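Local coordinates for protein 5-oxopent-3-ene-1,2,5-tricarboxylate decarboxylase (Exiguobacterium antarcticum B7, PDB 6IYM) that binds a magnesium ion through acidic side chains and belongs to the fumarylacetoacetate hydrolase family, at residues Leu63-Pro68 and Cys178-Val183; Glu126-Ile131 and Ser151-Val156. All blocks are in the same frame, centred on the assembly; numbering follows the deposited sequence.

How the contacts relate
Both contacts are buried in the chain's core, their centres about 9 Å apart. Contact 1 seats a proline-containing loop on strand 178-186, while contact 2 pairs strands 121-131 and 147-158. Strands 147-158 and 178-186 are neighbours in one mixed sheet, so the contacts meet directly: Ser151 OG probably donates to Val183 O at 2.8 Å, and Tyr66 OH packs on Ile130 CG2. Their chemistry differs with their place. Contact 1, between a loop and a strand, relies on rings and carbon-hydrogen contacts; contact 2 has the regular backbone bonds of a sheet and ends in two magnesium ligands. Along the sequence, contact 2 is nested inside the loop that contact 1 closes.

Contact 1: Leu63-Pro68 and Cys178-Val183; sequences LAPYLP and CPFGPV
Two carbons of the loop crowd the carbonyl oxygen of Phe180: Ala64 CA makes a CA-H...O contact at 3.6 Å, and Pro65 CD packs 3.3 Å from that Phe180 O. Pro65 also covers one face of the Phe180 ring, a CH-pi contact with CD 3.8 Å from the ring centroid. Phe180 in turn points its edge at the face of Tyr66, a T-shaped pair with planes at 85°. Tyr66 has CG between its backbone N and carbonyl carbon (chi1 52°), which brings the ring back toward Phe180 although CB sets off away from the strand. Tyr66 O lies in the plane of the Phe180 ring, 3.5 Å from Phe180 CE2, and the hydroxyl is bonded to Gly234 O. Glycine suits position 181, since a CB there would press on the carbonyl oxygen of Phe180 and come tight against Pro65 CD. Beyond the cis peptide before Pro182, a water lies 2.6 Å from Leu63 O and 2.9 Å from Pro182 O. With no direct conventional hydrogen bond, apolar packing, the T-shaped pair and carbon-hydrogen contacts seat the loop ahead of strand 72-75 on strand 178-186.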
loop_
_atom_site.group_PDB
_atom_site.type_symbol
_atom_site.label_atom_id
_atom_site.label_comp_id
_atom_site.label_asym_id
_atom_site.label_seq_id
_atom_site.Cartn_x
_atom_site.Cartn_y
_atom_site.Cartn_z
ATOM N N LEU A 63 14.383 16.244 5.666
ATOM C CA LEU A 63 13.235 15.364 6.006
ATOM C C LEU A 63 13.205 14.210 5.001
ATOM O O LEU A 63 14.037 14.228 4.038
ATOM C CB LEU A 63 11.941 16.182 6.011
ATOM C CG LEU A 63 11.893 17.327 7.037
ATOM C CD1 LEU A 63 10.647 18.171 6.825
ATOM C CD2 LEU A 63 11.956 16.815 8.480
ATOM N N ALA A 64 12.321 13.233 5.209
ATOM C CA ALA A 64 12.013 12.227 4.167
ATOM C C ALA A 64 11.605 12.994 2.908
ATOM O O ALA A 64 10.987 14.043 3.008
ATOM C CB ALA A 64 10.929 11.306 4.658
ATOM N N PRO A 65 11.987 12.582 1.684
ATOM C CA PRO A 65 11.563 13.310 0.487
ATOM C C PRO A 65 10.064 13.663 0.459
ATOM O O PRO A 65 9.753 14.792 0.201
ATOM C CB PRO A 65 12.042 12.344 -0.609
ATOM C CG PRO A 65 13.349 11.846 -0.055
ATOM C CD PRO A 65 12.979 11.540 1.382
ATOM N N TYR A 66 9.182 12.711 0.763
ATOM C CA TYR A 66 7.727 12.957 0.954
ATOM C C TYR A 66 7.122 11.724 1.612
ATOM O O TYR A 66 7.880 10.750 1.815
ATOM C CB TYR A 66 7.041 13.247 -0.381
ATOM C CG TYR A 66 7.320 12.202 -1.429
ATOM C CD1 TYR A 66 6.593 11.031 -1.489
ATOM C CD2 TYR A 66 8.359 12.366 -2.323
ATOM C CE1 TYR A 66 6.848 10.078 -2.464
ATOM C CE2 TYR A 66 8.637 11.423 -3.292
ATOM C CZ TYR A 66 7.878 10.278 -3.365
ATOM O OH TYR A 66 8.169 9.360 -4.328
ATOM N N LEU A 67 5.854 11.812 1.996
ATOM C CA LEU A 67 5.031 10.664 2.447
ATOM C C LEU A 67 4.458 10.014 1.192
ATOM O O LEU A 67 3.686 10.636 0.461
ATOM C CB LEU A 67 3.941 11.153 3.404
ATOM C CG LEU A 67 3.081 10.056 4.036
ATOM C CD1 LEU A 67 3.870 9.272 5.072
ATOM C CD2 LEU A 67 1.819 10.641 4.661
ATOM N N PRO A 68 4.867 8.775 0.847
ATOM C CA PRO A 68 4.454 8.183 -0.416
ATOM C C PRO A 68 2.928 8.095 -0.393
ATOM O O PRO A 68 2.337 7.758 0.629
ATOM C CB PRO A 68 5.132 6.807 -0.467
ATOM C CG PRO A 68 6.096 6.773 0.701
ATOM C CD PRO A 68 5.647 7.848 1.670
ATOM N N CYS A 178 10.892 2.130 7.609
ATOM C CA CYS A 178 11.216 2.575 6.227
ATOM C C CYS A 178 11.904 3.938 6.203
ATOM O O CYS A 178 11.356 4.916 5.689
ATOM C CB CYS A 178 9.965 2.546 5.349
ATOM S SG CYS A 178 10.369 2.494 3.587
ATOM N N PRO A 179 13.181 4.032 6.650
ATOM C CA PRO A 179 14.042 5.155 6.309
ATOM C C PRO A 179 14.014 5.409 4.810
ATOM O O PRO A 179 14.110 4.453 4.047
ATOM C CB PRO A 179 15.449 4.676 6.680
ATOM C CG PRO A 179 15.178 3.765 7.857
ATOM C CD PRO A 179 13.884 3.062 7.501
ATOM N N PHE A 180 13.899 6.678 4.442
ATOM C CA PHE A 180 13.735 7.129 3.050
ATOM C C PHE A 180 14.443 8.467 2.905
ATOM O O PHE A 180 14.085 9.394 3.609
ATOM C CB PHE A 180 12.241 7.182 2.735
ATOM C CG PHE A 180 11.867 7.780 1.402
ATOM C CD1 PHE A 180 12.529 7.409 0.251
ATOM C CD2 PHE A 180 10.721 8.562 1.276
ATOM C CE1 PHE A 180 12.134 7.921 -0.975
ATOM C CE2 PHE A 180 10.303 9.041 0.041
ATOM C CZ PHE A 180 11.035 8.757 -1.077
ATOM N N GLY A 181 15.415 8.560 2.006
ATOM C CA GLY A 181 16.087 9.833 1.701
ATOM C C GLY A 181 17.535 9.596 1.326
ATOM O O GLY A 181 17.866 8.465 0.949
ATOM N N PRO A 182 18.435 10.596 1.488
ATOM C CA PRO A 182 18.087 11.933 1.980
ATOM C C PRO A 182 17.575 12.905 0.910
ATOM O O PRO A 182 17.076 13.943 1.232
ATOM C CB PRO A 182 19.410 12.524 2.459
ATOM C CG PRO A 182 20.468 11.808 1.622
ATOM C CD PRO A 182 19.886 10.452 1.269
ATOM N N VAL A 183 17.811 12.565 -0.338
ATOM C CA VAL A 183 17.578 13.454 -1.504
ATOM C C VAL A 183 17.112 12.535 -2.632
ATOM O O VAL A 183 17.297 11.305 -2.528
ATOM C CB VAL A 183 18.852 14.244 -1.887
ATOM C CG1 VAL A 183 19.534 14.875 -0.688
ATOM C CG2 VAL A 183 19.873 13.407 -2.637
HETATM O O HOH W 1 14.492 15.075 1.639
#

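Contact 2: Glu126-Ile131 and Ser151-Val156; sequences ELAIII and SIINDV. With MG (magnesium ion), chain C.
Glu126, on its strand, and Asp155, just past the end of the partner strand, share a magnesium ion, bound by Glu126 OE2 at 2.0 Å and by Asp155 OD2 at 2.1 Å; Glu124 supplies the third protein ligand. The two carboxylates, turned 81° apart, bring Glu126 OE2 within 3.4 Å of Asp155 OD2, a closeness that the cation between them would offset. Glutamate, its chain extended beyond CG, has the length to reach the ion from within the strand. The shorter aspartate serves from the centre of an inverse gamma turn, with CG anti to its backbone N (chi1 174°). The oxygens not on the metal are held too: Glu126 OE1 accepts from Gly240 N and Asp155 OD1 forms a salt bridge with Lys99 NZ. The ligand oxygen Asp155 OD2 also accepts from Lys172 NZ.

Behind the site the strands pair antiparallel. In the hydrogen-bonded pair Ala128-Ser151, Ala128 N gives to Ser151 O at 2.8 Å and Ser151 N to Ala128 O at 2.9 Å. In Glu126-Ile153, Ile153 N bonds Glu126 O at 3.0 Å, but the return bond from Glu126 N to Ile153 O is weak, bent to 121°. Alanine's small methyl lets Ala128 CB settle 3.6 Å from Ile153 CG1. Ser151 OG is satisfied by Val183 O. Outward, Leu127 O accepts from Thr239 OG1, and backbone bonds join Leu127 to Thr239 and Ile129 to Ile237.

Strand 236-238 flanks 121-131 on its other edge, with Ala128 and Ile130 touching Val236, while strand 178-186 lies beside 147-158 and Ile153 packs on its Cys178 and Phe180. Glu126, Ala128, Ser151 and Ile153 share one face; on the other, with Leu127, Ile152 rests against Val263 and Ile265 of strand 260-265 in the second sheet.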
loop_
_atom_site.group_PDB
_atom_site.type_symbol
_atom_site.label_atom_id
_atom_site.label_comp_id
_atom_site.label_asym_id
_atom_site.label_seq_id
_atom_site.Cartn_x
_atom_site.Cartn_y
_atom_site.Cartn_z
ATOM N N GLU A 126 18.913 -0.213 -0.018
ATOM C CA GLU A 126 18.247 -0.403 -1.351
ATOM C C GLU A 126 18.188 0.889 -2.178
ATOM O O GLU A 126 17.967 1.994 -1.606
ATOM C CB GLU A 126 16.845 -0.972 -1.148
ATOM C CG GLU A 126 16.800 -2.315 -0.437
ATOM C CD GLU A 126 15.525 -3.159 -0.600
ATOM O OE1 GLU A 126 14.686 -2.830 -1.489
ATOM O OE2 GLU A 126 15.403 -4.199 0.119
ATOM N N LEU A 127 18.367 0.749 -3.493
ATOM C CA LEU A 127 18.108 1.824 -4.477
ATOM C C LEU A 127 16.598 1.925 -4.677
ATOM O O LEU A 127 15.967 0.895 -4.942
ATOM C CB LEU A 127 18.801 1.483 -5.794
ATOM C CG LEU A 127 18.489 2.413 -6.964
ATOM C CD1 LEU A 127 18.955 3.823 -6.669
ATOM C CD2 LEU A 127 19.137 1.884 -8.242
ATOM N N ALA A 128 16.054 3.120 -4.528
ATOM C CA ALA A 128 14.622 3.406 -4.688
ATOM C C ALA A 128 14.414 4.112 -6.020
ATOM O O ALA A 128 15.075 5.131 -6.228
ATOM C CB ALA A 128 14.145 4.281 -3.569
ATOM N N ILE A 129 13.534 3.584 -6.874
ATOM C CA ILE A 129 13.005 4.307 -8.076
ATOM C C ILE A 129 11.844 5.226 -7.665
ATOM O O ILE A 129 10.863 4.732 -7.061
ATOM C CB ILE A 129 12.529 3.318 -9.156
ATOM C CG1 ILE A 129 13.605 2.295 -9.527
ATOM C CG2 ILE A 129 12.012 4.073 -10.373
ATOM C CD1 ILE A 129 13.048 1.094 -10.285
ATOM N N ILE A 130 11.902 6.492 -8.064
ATOM C CA ILE A 130 10.817 7.489 -7.864
ATOM C C ILE A 130 10.076 7.719 -9.190
ATOM O O ILE A 130 10.667 8.275 -10.103
ATOM C CB ILE A 130 11.402 8.793 -7.323
ATOM C CG1 ILE A 130 12.293 8.550 -6.103
ATOM C CG2 ILE A 130 10.281 9.766 -7.021
ATOM C CD1 ILE A 130 11.524 8.140 -4.878
ATOM N N ILE A 131 8.805 7.340 -9.273
ATOM C CA ILE A 131 8.000 7.414 -10.536
ATOM C C ILE A 131 7.545 8.864 -10.672
ATOM O O ILE A 131 7.134 9.449 -9.648
ATOM C CB ILE A 131 6.829 6.418 -10.494
ATOM C CG1 ILE A 131 7.321 4.980 -10.336
ATOM C CG2 ILE A 131 5.898 6.580 -11.688
ATOM C CD1 ILE A 131 8.100 4.460 -11.520
ATOM N N SER A 151 16.405 7.453 -5.039
ATOM C CA SER A 151 16.727 7.736 -3.616
ATOM C C SER A 151 17.119 6.433 -2.933
ATOM O O SER A 151 17.344 5.415 -3.622
ATOM C CB SER A 151 15.543 8.421 -2.950
ATOM O OG SER A 151 15.904 9.037 -1.728
ATOM N N ILE A 152 17.235 6.471 -1.614
ATOM C CA ILE A 152 17.618 5.294 -0.799
ATOM C C ILE A 152 16.422 4.929 0.062
ATOM O O ILE A 152 15.745 5.826 0.528
ATOM C CB ILE A 152 18.869 5.581 0.043
ATOM C CG1 ILE A 152 19.909 6.357 -0.767
ATOM C CG2 ILE A 152 19.415 4.289 0.624
ATOM C CD1 ILE A 152 21.162 6.743 0.002
ATOM N N ILE A 153 16.181 3.636 0.197
ATOM C CA ILE A 153 15.258 3.009 1.168
ATOM C C ILE A 153 16.088 2.044 2.011
ATOM O O ILE A 153 16.888 1.315 1.433
ATOM C CB ILE A 153 14.118 2.290 0.427
ATOM C CG1 ILE A 153 13.168 3.308 -0.190
ATOM C CG2 ILE A 153 13.390 1.320 1.333
ATOM C CD1 ILE A 153 12.265 3.919 0.806
ATOM N N ASN A 154 15.881 2.054 3.326
ATOM C CA ASN A 154 16.296 0.959 4.232
ATOM C C ASN A 154 15.036 0.141 4.507
ATOM O O ASN A 154 14.145 0.629 5.260
ATOM C CB ASN A 154 16.981 1.484 5.496
ATOM C CG ASN A 154 17.673 0.400 6.298
ATOM O OD1 ASN A 154 17.454 -0.797 6.080
ATOM N ND2 ASN A 154 18.425 0.814 7.298
ATOM N N ASP A 155 14.963 -1.047 3.908
ATOM C CA ASP A 155 13.804 -1.967 4.040
ATOM C C ASP A 155 14.002 -2.680 5.365
ATOM O O ASP A 155 14.350 -3.864 5.356
ATOM C CB ASP A 155 13.684 -2.898 2.816
ATOM C CG ASP A 155 12.615 -3.994 2.881
ATOM O OD1 ASP A 155 11.758 -3.948 3.779
ATOM O OD2 ASP A 155 12.658 -4.930 2.025
ATOM N N VAL A 156 13.823 -1.974 6.469
ATOM C CA VAL A 156 13.985 -2.565 7.830
ATOM C C VAL A 156 12.928 -3.679 7.963
ATOM O O VAL A 156 11.791 -3.482 7.487
ATOM C CB VAL A 156 13.870 -1.512 8.952
ATOM C CG1 VAL A 156 13.928 -2.163 10.331
ATOM C CG2 VAL A 156 14.901 -0.409 8.836
HETATM MG MG MG C . 14.084 -5.580 0.634
#